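Local structure of spherulin-3A (1HDF) at residues R38-S41 / G42-D45. The protein serves as a structural protein and binds calcium ions, as a member of the beta/gamma-crystallin family. Residues are numbered along the deposited sequence; the frame is centred on the assembly and turned at random.
Sequences RSVS and GLND. With CA (calcium ion), chain D.
The chain reverses between Val-40 and Leu-43 in a type II beta turn with Ser-41 and Gly-42 at its corners, closed by the bond from Leu-43 N to Val-40 O (3.0 Å, N-H...O angle 155°). Gly-42 takes the corner that needs a positive phi. A water extends the closure by one residue: it donates to Val-40 O at 2.7 Å and accepts from Asn-44 N at 2.9 Å, so the carbonyl that holds the turn also reaches, through one water, the next amide along.

The turn brings the side chains of its first and last residues together. Leu-43 lies obliquely across Val-40, and its CD1 rests on Val-40 CB at 3.6 Å, with Val-40 CG2 a little farther off; Leu-43 also packs on Phe-37.

Past the turn begins Asn-44–Asp-45, the opening pair of the (N/D)(N/D)XX(S/T)S calcium signature of beta/gamma-crystallins, in a loop of the first Greek key. With CG anti to its backbone N (chi1 -164°), Asn-44 runs its amide alongside the bent Arg-38 chain, OD1 meeting the aliphatic CD of Arg-38 at 3.1 Å. The amide and guanidinium planes stand 70° apart, and NE, though near OD1, is badly angled for a hydrogen bond. Each has its polar partner outside the pair: Arg-38 NH1 forms a salt bridge with Asp-36, while Asn-44 ND2 donates to Ser-92 OG, a calcium ligand, making Asn-44 a second-shell residue.

Asp-45 binds the metal directly, OD1 lying 2.5 Å from the calcium. Its other oxygen, OD2, accepts a hydrogen bond from water 2 (2.8 Å), itself a calcium ligand, and the carboxylate thus grips the ion both directly and through water. Two further waters, Lys-62 O, Ala-90 O and Ser-92 OG complete the site.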
ATOM      1  N   ARG A  38     -16.633   5.331  -8.156  1.00 15.27           N
ATOM      2  CA  ARG A  38     -16.890   5.567  -9.570  1.00 16.33           C
ATOM      3  C   ARG A  38     -15.949   4.735 -10.434  1.00 15.85           C
ATOM      4  O   ARG A  38     -16.200   4.535 -11.622  1.00 15.75           O
ATOM      5  CB  ARG A  38     -16.675   7.042  -9.904  1.00 16.62           C
ATOM      6  CG  ARG A  38     -17.929   7.837 -10.150  1.00 17.92           C
ATOM      7  CD  ARG A  38     -18.567   8.304  -8.885  1.00 19.80           C
ATOM      8  NE  ARG A  38     -18.720   9.755  -8.869  1.00 22.14           N
ATOM      9  CZ  ARG A  38     -17.713  10.615  -8.772  1.00 20.84           C
ATOM     10  NH1 ARG A  38     -16.470  10.175  -8.680  1.00 22.39           N
ATOM     11  NH2 ARG A  38     -17.952  11.920  -8.767  1.00 21.05           N
ATOM     12  N   SER A  39     -14.857   4.274  -9.838  1.00 15.35           N
ATOM     13  CA  SER A  39     -13.872   3.482 -10.560  1.00 15.91           C
ATOM     14  C   SER A  39     -14.393   2.082 -10.839  1.00 15.67           C
ATOM     15  O   SER A  39     -13.794   1.339 -11.618  1.00 16.77           O
ATOM     16  CB  SER A  39     -12.566   3.401  -9.762  1.00 15.96           C
ATOM     17  OG  SER A  39     -12.791   2.856  -8.472  1.00 17.10           O
ATOM     18  N   VAL A  40     -15.503   1.725 -10.193  1.00 15.13           N
ATOM     19  CA  VAL A  40     -16.128   0.410 -10.378  1.00 14.55           C
ATOM     20  C   VAL A  40     -17.528   0.637 -10.954  1.00 14.37           C
ATOM     21  O   VAL A  40     -18.386   1.230 -10.308  1.00 12.71           O
ATOM     22  CB  VAL A  40     -16.243  -0.353  -9.034  1.00 15.22           C
ATOM     23  CG1 VAL A  40     -16.881  -1.721  -9.260  1.00 14.53           C
ATOM     24  CG2 VAL A  40     -14.864  -0.504  -8.399  1.00 15.05           C
ATOM     25  N   SER A  41     -17.747   0.172 -12.180  1.00 14.80           N
ATOM     26  CA  SER A  41     -19.033   0.347 -12.850  1.00 14.36           C
ATOM     27  C   SER A  41     -20.238  -0.066 -12.004  1.00 13.95           C
ATOM     28  O   SER A  41     -20.318  -1.200 -11.517  1.00 14.68           O
ATOM     29  CB  SER A  41     -19.048  -0.433 -14.170  1.00 15.61           C
ATOM     30  OG  SER A  41     -20.183  -0.082 -14.956  1.00 13.85           O
ATOM     31  N   GLY A  42     -21.169   0.868 -11.839  1.00 12.76           N
ATOM     32  CA  GLY A  42     -22.378   0.611 -11.076  1.00 13.21           C
ATOM     33  C   GLY A  42     -22.252   0.488  -9.564  1.00 13.44           C
ATOM     34  O   GLY A  42     -23.212   0.098  -8.904  1.00 13.84           O
ATOM     35  N   LEU A  43     -21.092   0.828  -9.005  1.00 13.22           N
ATOM     36  CA  LEU A  43     -20.877   0.718  -7.563  1.00 13.16           C
ATOM     37  C   LEU A  43     -21.324   1.966  -6.820  1.00 13.24           C
ATOM     38  O   LEU A  43     -21.927   1.885  -5.747  1.00 13.27           O
ATOM     39  CB  LEU A  43     -19.395   0.486  -7.266  1.00 13.58           C
ATOM     40  CG  LEU A  43     -18.975  -0.271  -6.000  1.00 14.48           C
ATOM     41  CD1 LEU A  43     -17.538   0.112  -5.654  1.00 13.09           C
ATOM     42  CD2 LEU A  43     -19.888   0.054  -4.844  1.00 13.47           C
ATOM     43  N   ASN A  44     -21.023   3.124  -7.390  1.00 13.60           N
ATOM     44  CA  ASN A  44     -21.364   4.393  -6.761  1.00 13.89           C
ATOM     45  C   ASN A  44     -22.842   4.582  -6.465  1.00 14.13           C
ATOM     46  O   ASN A  44     -23.701   4.288  -7.294  1.00 14.43           O
ATOM     47  CB  ASN A  44     -20.903   5.565  -7.625  1.00 14.36           C
ATOM     48  CG  ASN A  44     -20.890   6.873  -6.854  1.00 15.33           C
ATOM     49  OD1 ASN A  44     -21.203   7.936  -7.392  1.00 14.15           O
ATOM     50  ND2 ASN A  44     -20.512   6.800  -5.581  1.00 15.55           N
ATOM     51  N   ASP A  45     -23.115   5.091  -5.271  1.00 14.34           N
ATOM     52  CA  ASP A  45     -24.463   5.382  -4.815  1.00 14.40           C
ATOM     53  C   ASP A  45     -25.526   4.291  -4.924  1.00 14.55           C
ATOM     54  O   ASP A  45     -26.695   4.610  -5.128  1.00 13.49           O
ATOM     55  CB  ASP A  45     -24.974   6.645  -5.520  1.00 15.53           C
ATOM     56  CG  ASP A  45     -24.184   7.886  -5.137  1.00 17.35           C
ATOM     57  OD1 ASP A  45     -23.478   7.844  -4.106  1.00 18.48           O
ATOM     58  OD2 ASP A  45     -24.278   8.908  -5.852  1.00 17.74           O
TER
HETATM   59 CA    CA D1102     -22.391   9.816  -3.009  1.00 24.82          CA
HETATM   60  O   HOH W   1     -20.006   3.392 -10.084  1.00 26.81           O
HETATM   61  O   HOH W   2     -22.313  10.856  -5.429  1.00  3.17           O
HETATM   62  O   HOH W   3     -21.547  12.365  -3.537  1.00 27.04           O
HETATM   63  O   HOH W   4     -24.712  11.206  -2.373  1.00 21.03           O